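Local coordinates for protein erythrocyte binding antigen 140 (Plasmodium falciparum, PDB 4GF2) that probably binds a receptor on the host erythrocyte surface, this chain being the tandem Duffy-binding-like part of a longer membrane-anchored invasion adhesin, at residues A[326-340]-A[531-543]. The protein carries 3 engineered substitutions. Sequence-based numbering, arbitrary orientation.
Engineered in segment 326-340: Ala329 (natural residue Thr). With GOL (glycerol), chain I.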
ATOM      1  N   TRP A 326       9.306 -25.851 -25.780  1.00 58.60           N
ATOM      2  CA  TRP A 326       9.456 -24.438 -26.077  1.00 52.86           C
ATOM      3  C   TRP A 326       8.385 -24.047 -27.083  1.00 48.62           C
ATOM      4  O   TRP A 326       8.064 -24.816 -27.988  1.00 49.66           O
ATOM      5  CB  TRP A 326      10.854 -24.154 -26.622  1.00 52.64           C
ATOM      6  CG  TRP A 326      11.889 -24.154 -25.546  1.00 51.77           C
ATOM      7  CD1 TRP A 326      12.344 -25.233 -24.843  1.00 52.86           C
ATOM      8  CD2 TRP A 326      12.594 -23.019 -25.036  1.00 50.42           C
ATOM      9  NE1 TRP A 326      13.291 -24.839 -23.930  1.00 52.28           N
ATOM     10  CE2 TRP A 326      13.462 -23.483 -24.027  1.00 50.63           C
ATOM     11  CE3 TRP A 326      12.577 -21.654 -25.335  1.00 49.64           C
ATOM     12  CZ2 TRP A 326      14.302 -22.631 -23.317  1.00 50.92           C
ATOM     13  CZ3 TRP A 326      13.415 -20.811 -24.631  1.00 49.20           C
ATOM     14  CH2 TRP A 326      14.265 -21.302 -23.632  1.00 50.63           C
ATOM     15  N   ASN A 327       7.820 -22.860 -26.908  1.00 44.16           N
ATOM     16  CA  ASN A 327       6.749 -22.383 -27.767  1.00 45.38           C
ATOM     17  C   ASN A 327       7.253 -21.346 -28.761  1.00 48.27           C
ATOM     18  O   ASN A 327       7.567 -20.223 -28.386  1.00 47.03           O
ATOM     19  CB  ASN A 327       5.621 -21.796 -26.916  1.00 43.94           C
ATOM     20  CG  ASN A 327       4.517 -21.177 -27.749  1.00 46.63           C
ATOM     21  OD1 ASN A 327       4.405 -21.433 -28.947  1.00 51.46           O
ATOM     22  ND2 ASN A 327       3.693 -20.355 -27.116  1.00 44.29           N
ATOM     23  N   CYS A 328       7.321 -21.734 -30.032  1.00 51.97           N
ATOM     24  CA  CYS A 328       7.781 -20.841 -31.093  1.00 52.49           C
ATOM     25  C   CYS A 328       6.642 -20.485 -32.048  1.00 54.11           C
ATOM     26  O   CYS A 328       6.887 -20.170 -33.211  1.00 55.46           O
ATOM     27  CB  CYS A 328       8.907 -21.501 -31.903  1.00 53.67           C
ATOM     28  SG  CYS A 328      10.270 -22.214 -30.939  1.00 69.68           S
ATOM     29  N   ALA A 329       5.403 -20.532 -31.566  1.00 52.52           N
ATOM     30  CA  ALA A 329       4.251 -20.369 -32.453  1.00 51.72           C
ATOM     31  C   ALA A 329       3.076 -19.606 -31.835  1.00 54.10           C
ATOM     32  O   ALA A 329       1.931 -19.796 -32.240  1.00 57.89           O
ATOM     33  CB  ALA A 329       3.784 -21.733 -32.938  1.00 50.02           C
ATOM     34  N   GLY A 330       3.354 -18.744 -30.865  1.00 51.41           N
ATOM     35  CA  GLY A 330       2.314 -17.924 -30.267  1.00 49.07           C
ATOM     36  C   GLY A 330       1.985 -16.721 -31.133  1.00 47.20           C
ATOM     37  O   GLY A 330       2.576 -16.537 -32.196  1.00 46.29           O
ATOM     38  N   THR A 331       1.038 -15.901 -30.685  1.00 46.27           N
ATOM     39  CA  THR A 331       0.662 -14.693 -31.419  1.00 45.89           C
ATOM     40  C   THR A 331       1.815 -13.694 -31.438  1.00 43.57           C
ATOM     41  O   THR A 331       1.903 -12.851 -32.328  1.00 44.37           O
ATOM     42  CB  THR A 331      -0.578 -14.017 -30.802  1.00 45.69           C
ATOM     43  OG1 THR A 331      -0.407 -13.906 -29.385  1.00 41.22           O
ATOM     44  CG2 THR A 331      -1.833 -14.833 -31.087  1.00 49.09           C
ATOM     45  N   PHE A 332       2.699 -13.801 -30.450  1.00 41.95           N
ATOM     46  CA  PHE A 332       3.868 -12.935 -30.353  1.00 42.73           C
ATOM     47  C   PHE A 332       4.827 -13.135 -31.523  1.00 45.86           C
ATOM     48  O   PHE A 332       5.686 -12.292 -31.772  1.00 48.78           O
ATOM     49  CB  PHE A 332       4.608 -13.187 -29.041  1.00 41.35           C
ATOM     50  CG  PHE A 332       5.138 -14.585 -28.905  1.00 42.34           C
ATOM     51  CD1 PHE A 332       6.372 -14.923 -29.431  1.00 43.62           C
ATOM     52  CD2 PHE A 332       4.403 -15.559 -28.250  1.00 42.71           C
ATOM     53  CE1 PHE A 332       6.864 -16.205 -29.310  1.00 44.71           C
ATOM     54  CE2 PHE A 332       4.889 -16.846 -28.128  1.00 43.89           C
ATOM     55  CZ  PHE A 332       6.122 -17.167 -28.657  1.00 44.62           C
ATOM     56  N   THR A 333       4.685 -14.244 -32.241  1.00 46.74           N
ATOM     57  CA  THR A 333       5.525 -14.493 -33.407  1.00 49.54           C
ATOM     58  C   THR A 333       5.116 -13.611 -34.586  1.00 51.91           C
ATOM     59  O   THR A 333       5.817 -13.552 -35.597  1.00 53.57           O
ATOM     60  CB  THR A 333       5.486 -15.973 -33.844  1.00 52.74           C
ATOM     61  OG1 THR A 333       4.185 -16.303 -34.347  1.00 55.93           O
ATOM     62  CG2 THR A 333       5.841 -16.888 -32.679  1.00 51.76           C
ATOM     63  N   ASN A 334       3.985 -12.924 -34.462  1.00 53.94           N
ATOM     64  CA  ASN A 334       3.571 -11.975 -35.488  1.00 60.10           C
ATOM     65  C   ASN A 334       4.521 -10.777 -35.527  1.00 61.40           C
ATOM     66  O   ASN A 334       5.079 -10.454 -36.576  1.00 63.56           O
ATOM     67  CB  ASN A 334       2.131 -11.507 -35.256  1.00 66.32           C
ATOM     68  CG  ASN A 334       1.117 -12.640 -35.357  1.00 74.39           C
ATOM     69  OD1 ASN A 334       0.290 -12.827 -34.463  1.00 79.24           O
ATOM     70  ND2 ASN A 334       1.175 -13.398 -36.450  1.00 77.63           N
ATOM     71  N   LYS A 335       4.713 -10.131 -34.381  1.00 63.09           N
ATOM     72  CA  LYS A 335       5.615  -8.987 -34.291  1.00 68.53           C
ATOM     73  C   LYS A 335       7.066  -9.430 -34.092  1.00 66.14           C
ATOM     74  O   LYS A 335       7.990  -8.763 -34.549  1.00 72.84           O
ATOM     75  CB  LYS A 335       5.201  -8.062 -33.145  1.00 74.54           C
ATOM     76  CG  LYS A 335       6.034  -6.787 -33.051  1.00 82.21           C
ATOM     77  CD  LYS A 335       5.974  -6.160 -31.662  1.00 85.21           C
ATOM     78  CE  LYS A 335       4.963  -5.028 -31.577  1.00 88.22           C
ATOM     79  NZ  LYS A 335       5.036  -4.330 -30.263  1.00 87.10           N
ATOM     80  N   PHE A 336       7.261 -10.553 -33.406  1.00 57.34           N
ATOM     81  CA  PHE A 336       8.604 -11.035 -33.103  1.00 52.54           C
ATOM     82  C   PHE A 336       8.845 -12.450 -33.614  1.00 48.98           C
ATOM     83  O   PHE A 336       9.024 -13.375 -32.819  1.00 47.70           O
ATOM     84  CB  PHE A 336       8.848 -11.015 -31.595  1.00 52.76           C
ATOM     85  CG  PHE A 336       8.685  -9.662 -30.967  1.00 56.73           C
ATOM     86  CD1 PHE A 336       9.682  -8.707 -31.079  1.00 61.23           C
ATOM     87  CD2 PHE A 336       7.543  -9.352 -30.250  1.00 56.94           C
ATOM     88  CE1 PHE A 336       9.536  -7.463 -30.493  1.00 63.01           C
ATOM     89  CE2 PHE A 336       7.393  -8.112 -29.662  1.00 58.65           C
ATOM     90  CZ  PHE A 336       8.390  -7.166 -29.785  1.00 61.32           C
ATOM     91  N   PRO A 337       8.873 -12.627 -34.943  1.00 48.20           N
ATOM     92  CA  PRO A 337       9.144 -13.950 -35.517  1.00 49.62           C
ATOM     93  C   PRO A 337      10.528 -14.466 -35.138  1.00 54.07           C
ATOM     94  O   PRO A 337      11.482 -13.689 -35.100  1.00 57.10           O
ATOM     95  CB  PRO A 337       9.058 -13.705 -37.026  1.00 48.68           C
ATOM     96  CG  PRO A 337       9.363 -12.263 -37.191  1.00 48.16           C
ATOM     97  CD  PRO A 337       8.787 -11.585 -35.978  1.00 47.76           C
ATOM     98  N   GLY A 338      10.624 -15.763 -34.853  1.00 54.52           N
ATOM     99  CA  GLY A 338      11.887 -16.389 -34.498  1.00 55.16           C
ATOM    100  C   GLY A 338      12.066 -16.581 -33.001  1.00 53.26           C
ATOM    101  O   GLY A 338      13.006 -17.241 -32.558  1.00 55.42           O
ATOM    102  N   THR A 339      11.161 -16.002 -32.220  1.00 50.01           N
ATOM    103  CA  THR A 339      11.227 -16.083 -30.767  1.00 49.02           C
ATOM    104  C   THR A 339      10.687 -17.417 -30.254  1.00 48.10           C
ATOM    105  O   THR A 339       9.688 -17.929 -30.754  1.00 47.33           O
ATOM    106  CB  THR A 339      10.412 -14.941 -30.120  1.00 49.50           C
ATOM    107  OG1 THR A 339      10.992 -13.675 -30.466  1.00 53.04           O
ATOM    108  CG2 THR A 339      10.387 -15.087 -28.603  1.00 47.47           C
ATOM    109  N   CYS A 340      11.355 -17.977 -29.253  1.00 48.00           N
ATOM    110  CA  CYS A 340      10.882 -19.196 -28.608  1.00 47.52           C
ATOM    111  C   CYS A 340      10.700 -18.958 -27.112  1.00 45.37           C
ATOM    112  O   CYS A 340      11.658 -18.685 -26.390  1.00 45.83           O
ATOM    113  CB  CYS A 340      11.854 -20.350 -28.864  1.00 48.94           C
ATOM    114  SG  CYS A 340      11.829 -20.957 -30.569  1.00 65.52           S
ATOM    115  N   LEU A 531      13.140 -31.533 -33.590  1.00 68.46           N
ATOM    116  CA  LEU A 531      12.337 -30.476 -32.997  1.00 65.44           C
ATOM    117  C   LEU A 531      13.235 -29.353 -32.495  1.00 65.43           C
ATOM    118  O   LEU A 531      12.941 -28.174 -32.693  1.00 66.11           O
ATOM    119  CB  LEU A 531      11.487 -31.023 -31.849  1.00 64.15           C
ATOM    120  CG  LEU A 531      10.708 -29.975 -31.048  1.00 63.04           C
ATOM    121  CD1 LEU A 531       9.719 -29.232 -31.935  1.00 61.90           C
ATOM    122  CD2 LEU A 531       9.995 -30.618 -29.866  1.00 66.01           C
ATOM    123  N   LYS A 532      14.335 -29.721 -31.847  1.00 65.79           N
ATOM    124  CA  LYS A 532      15.252 -28.734 -31.297  1.00 64.36           C
ATOM    125  C   LYS A 532      15.974 -28.010 -32.426  1.00 62.83           C
ATOM    126  O   LYS A 532      16.319 -26.836 -32.302  1.00 60.64           O
ATOM    127  CB  LYS A 532      16.266 -29.394 -30.356  1.00 67.42           C
ATOM    128  CG  LYS A 532      15.646 -30.207 -29.219  1.00 68.89           C
ATOM    129  CD  LYS A 532      14.713 -29.384 -28.338  1.00 66.97           C
ATOM    130  CE  LYS A 532      15.468 -28.387 -27.474  1.00 64.29           C
ATOM    131  NZ  LYS A 532      14.547 -27.624 -26.584  1.00 61.20           N
ATOM    132  N   LYS A 533      16.194 -28.717 -33.530  1.00 64.87           N
ATOM    133  CA  LYS A 533      16.858 -28.134 -34.689  1.00 67.86           C
ATOM    134  C   LYS A 533      16.038 -26.986 -35.266  1.00 64.51           C
ATOM    135  O   LYS A 533      16.586 -25.941 -35.613  1.00 65.46           O
ATOM    136  CB  LYS A 533      17.091 -29.195 -35.764  1.00 75.16           C
ATOM    137  CG  LYS A 533      17.759 -28.657 -37.018  1.00 81.52           C
ATOM    138  CD  LYS A 533      17.941 -29.741 -38.068  1.00 88.43           C
ATOM    139  CE  LYS A 533      18.482 -29.172 -39.372  1.00 93.90           C
ATOM    140  NZ  LYS A 533      19.828 -28.551 -39.214  1.00 96.89           N
ATOM    141  N   SER A 534      14.728 -27.176 -35.371  1.00 61.49           N
ATOM    142  CA  SER A 534      13.861 -26.116 -35.874  1.00 60.85           C
ATOM    143  C   SER A 534      13.835 -24.929 -34.911  1.00 55.95           C
ATOM    144  O   SER A 534      13.865 -23.776 -35.343  1.00 54.12           O
ATOM    145  CB  SER A 534      12.444 -26.636 -36.144  1.00 65.78           C
ATOM    146  OG  SER A 534      11.877 -27.258 -35.008  1.00 67.94           O
ATOM    147  N   GLU A 535      13.803 -25.214 -33.612  1.00 54.53           N
ATOM    148  CA  GLU A 535      13.804 -24.161 -32.604  1.00 53.85           C
ATOM    149  C   GLU A 535      15.082 -23.347 -32.732  1.00 57.34           C
ATOM    150  O   GLU A 535      15.061 -22.115 -32.699  1.00 59.24           O
ATOM    151  CB  GLU A 535      13.720 -24.760 -31.203  1.00 52.61           C
ATOM    152  CG  GLU A 535      12.422 -25.484 -30.910  1.00 52.65           C
ATOM    153  CD  GLU A 535      12.455 -26.202 -29.574  1.00 54.28           C
ATOM    154  OE1 GLU A 535      13.506 -26.154 -28.902  1.00 54.35           O
ATOM    155  OE2 GLU A 535      11.433 -26.811 -29.195  1.00 55.47           O
ATOM    156  N   TYR A 536      16.195 -24.058 -32.880  1.00 58.10           N
ATOM    157  CA  TYR A 536      17.499 -23.439 -33.050  1.00 58.71           C
ATOM    158  C   TYR A 536      17.515 -22.526 -34.268  1.00 60.56           C
ATOM    159  O   TYR A 536      17.960 -21.384 -34.192  1.00 61.21           O
ATOM    160  CB  TYR A 536      18.565 -24.525 -33.197  1.00 60.85           C
ATOM    161  CG  TYR A 536      19.929 -24.010 -33.592  1.00 65.02           C
ATOM    162  CD1 TYR A 536      20.838 -23.585 -32.632  1.00 66.88           C
ATOM    163  CD2 TYR A 536      20.312 -23.957 -34.923  1.00 67.50           C
ATOM    164  CE1 TYR A 536      22.090 -23.119 -32.990  1.00 70.23           C
ATOM    165  CE2 TYR A 536      21.560 -23.492 -35.290  1.00 70.75           C
ATOM    166  CZ  TYR A 536      22.445 -23.076 -34.319  1.00 72.27           C
ATOM    167  OH  TYR A 536      23.688 -22.610 -34.680  1.00 75.39           O
ATOM    168  N   GLU A 537      17.017 -23.036 -35.390  1.00 61.73           N
ATOM    169  CA  GLU A 537      17.018 -22.292 -36.644  1.00 64.40           C
ATOM    170  C   GLU A 537      16.206 -21.009 -36.537  1.00 62.57           C
ATOM    171  O   GLU A 537      16.627 -19.958 -37.021  1.00 62.04           O
ATOM    172  CB  GLU A 537      16.468 -23.159 -37.775  1.00 68.24           C
ATOM    173  CG  GLU A 537      17.415 -24.262 -38.214  1.00 74.56           C
ATOM    174  CD  GLU A 537      16.807 -25.163 -39.269  1.00 81.46           C
ATOM    175  OE1 GLU A 537      15.569 -25.140 -39.429  1.00 84.12           O
ATOM    176  OE2 GLU A 537      17.568 -25.890 -39.942  1.00 84.77           O
ATOM    177  N   LYS A 538      15.039 -21.103 -35.907  1.00 62.30           N
ATOM    178  CA  LYS A 538      14.185 -19.939 -35.712  1.00 61.98           C
ATOM    179  C   LYS A 538      14.940 -18.836 -34.982  1.00 58.72           C
ATOM    180  O   LYS A 538      15.030 -17.707 -35.463  1.00 59.48           O
ATOM    181  CB  LYS A 538      12.932 -20.315 -34.915  1.00 63.01           C
ATOM    182  CG  LYS A 538      11.866 -21.042 -35.724  1.00 67.34           C
ATOM    183  CD  LYS A 538      10.613 -21.282 -34.889  1.00 67.85           C
ATOM    184  CE  LYS A 538       9.491 -21.903 -35.709  1.00 71.51           C
ATOM    185  NZ  LYS A 538       9.810 -23.290 -36.150  1.00 73.73           N
ATOM    186  N   GLN A 539      15.486 -19.173 -33.820  1.00 55.86           N
ATOM    187  CA  GLN A 539      16.138 -18.187 -32.968  1.00 56.67           C
ATOM    188  C   GLN A 539      17.424 -17.648 -33.576  1.00 62.64           C
ATOM    189  O   GLN A 539      17.753 -16.474 -33.412  1.00 65.45           O
ATOM    190  CB  GLN A 539      16.426 -18.796 -31.602  1.00 53.84           C
ATOM    191  CG  GLN A 539      15.174 -19.132 -30.821  1.00 51.38           C
ATOM    192  CD  GLN A 539      15.474 -19.975 -29.609  1.00 51.27           C
ATOM    193  OE1 GLN A 539      15.477 -19.486 -28.482  1.00 50.64           O
ATOM    194  NE2 GLN A 539      15.740 -21.252 -29.837  1.00 52.61           N
ATOM    195  N   VAL A 540      18.155 -18.508 -34.273  1.00 64.59           N
ATOM    196  CA  VAL A 540      19.365 -18.084 -34.961  1.00 66.74           C
ATOM    197  C   VAL A 540      19.021 -17.040 -36.015  1.00 67.49           C
ATOM    198  O   VAL A 540      19.741 -16.056 -36.190  1.00 70.41           O
ATOM    199  CB  VAL A 540      20.073 -19.278 -35.627  1.00 68.33           C
ATOM    200  CG1 VAL A 540      20.978 -18.810 -36.761  1.00 72.31           C
ATOM    201  CG2 VAL A 540      20.865 -20.061 -34.593  1.00 67.15           C
ATOM    202  N   ASP A 541      17.910 -17.258 -36.709  1.00 65.35           N
ATOM    203  CA  ASP A 541      17.491 -16.360 -37.776  1.00 66.84           C
ATOM    204  C   ASP A 541      17.192 -14.979 -37.212  1.00 63.64           C
ATOM    205  O   ASP A 541      17.586 -13.967 -37.788  1.00 65.22           O
ATOM    206  CB  ASP A 541      16.256 -16.921 -38.481  1.00 70.01           C
ATOM    207  CG  ASP A 541      15.910 -16.160 -39.744  1.00 78.94           C
ATOM    208  OD1 ASP A 541      16.835 -15.822 -40.512  1.00 85.52           O
ATOM    209  OD2 ASP A 541      14.709 -15.902 -39.970  1.00 79.94           O
ATOM    210  N   LYS A 542      16.497 -14.942 -36.080  1.00 60.71           N
ATOM    211  CA  LYS A 542      16.151 -13.678 -35.442  1.00 61.34           C
ATOM    212  C   LYS A 542      17.398 -12.986 -34.914  1.00 65.09           C
ATOM    213  O   LYS A 542      17.581 -11.784 -35.109  1.00 69.28           O
ATOM    214  CB  LYS A 542      15.159 -13.901 -34.298  1.00 57.70           C
ATOM    215  CG  LYS A 542      14.890 -12.650 -33.472  1.00 55.54           C
ATOM    216  CD  LYS A 542      13.846 -12.897 -32.398  1.00 51.25           C
ATOM    217  CE  LYS A 542      13.758 -11.724 -31.432  1.00 49.76           C
ATOM    218  NZ  LYS A 542      13.338 -10.461 -32.100  1.00 50.45           N
ATOM    219  N   TYR A 543      18.251 -13.749 -34.242  1.00 64.23           N
ATOM    220  CA  TYR A 543      19.485 -13.211 -33.693  1.00 66.44           C
ATOM    221  C   TYR A 543      20.299 -12.557 -34.802  1.00 72.06           C
ATOM    222  O   TYR A 543      20.868 -11.484 -34.618  1.00 75.25           O
ATOM    223  CB  TYR A 543      20.295 -14.323 -33.028  1.00 66.83           C
ATOM    224  CG  TYR A 543      21.659 -13.885 -32.545  1.00 70.81           C
ATOM    225  CD1 TYR A 543      22.749 -13.863 -33.407  1.00 75.12           C
ATOM    226  CD2 TYR A 543      21.859 -13.497 -31.226  1.00 70.97           C
ATOM    227  CE1 TYR A 543      23.999 -13.464 -32.971  1.00 78.21           C
ATOM    228  CE2 TYR A 543      23.103 -13.098 -30.779  1.00 73.90           C
ATOM    229  CZ  TYR A 543      24.171 -13.084 -31.657  1.00 77.47           C
ATOM    230  OH  TYR A 543      25.413 -12.687 -31.219  1.00 81.16           O
TER
HETATM  231  C1  GOL I 808       6.720 -24.641 -32.153  1.00 86.68           C
HETATM  232  O1  GOL I 808       7.180 -25.146 -30.920  1.00 86.14           O
HETATM  233  C2  GOL I 808       7.420 -25.376 -33.290  1.00 87.00           C
HETATM  234  O2  GOL I 808       7.084 -26.746 -33.255  1.00 87.19           O
HETATM  235  C3  GOL I 808       8.930 -25.207 -33.160  1.00 87.31           C
HETATM  236  O3  GOL I 808       9.567 -25.685 -34.324  1.00 87.21           O
HETATM  237  O   HOH W   1      10.949 -28.003 -26.764  1.00 42.33           O
HETATM  238  O   HOH W   2      13.816 -17.477 -27.803  1.00 51.46           O
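Gly338 and Lys538 bring the two backbones closest, with CA atoms 4.4 Å apart, where a type II turn, Phe336 to Thr339, meets helix 518-548. The loop belongs to the second Duffy-binding-like domain and is pinched by the disulfide Cys328-Cys340. No direct hydrogen bond joins the segments. Gly338 O makes a CH-O contact with Gln539 CA at 3.3 Å. The disulfide packs on the Glu535 and Lys538 side chains and against the side-chain amide of Gln539. Cys328 SG touches Glu535 CG, while Cys328 CB meets Lys538 CD at 3.4 Å. Cys340 CB lies 3.7 Å from Gln539 CD. Lys542 CG points opposite the backbone N (chi1 173°), and the chain runs alongside Thr339. Its ammonium sits at the edge of Phe336 and is paired with Asp546. Lys532 NZ meets the Trp326 ring obliquely, 3.7 Å from Trp326 CD1, and forms a salt bridge with Glu535 OE1. Trp326 CB packs on that carboxylate. A glycerol, probably from the crystallisation liquor, bridges the segments: O3 accepts from Lys538 NZ and donates to Ser534 OG, while O1 bonds weakly to Trp326 O. Two waters also bridge: one links Trp326 N to Glu535 OE2, and the other accepts from Cys340 N and donates to Gln539 OE1 at 2.7 Å.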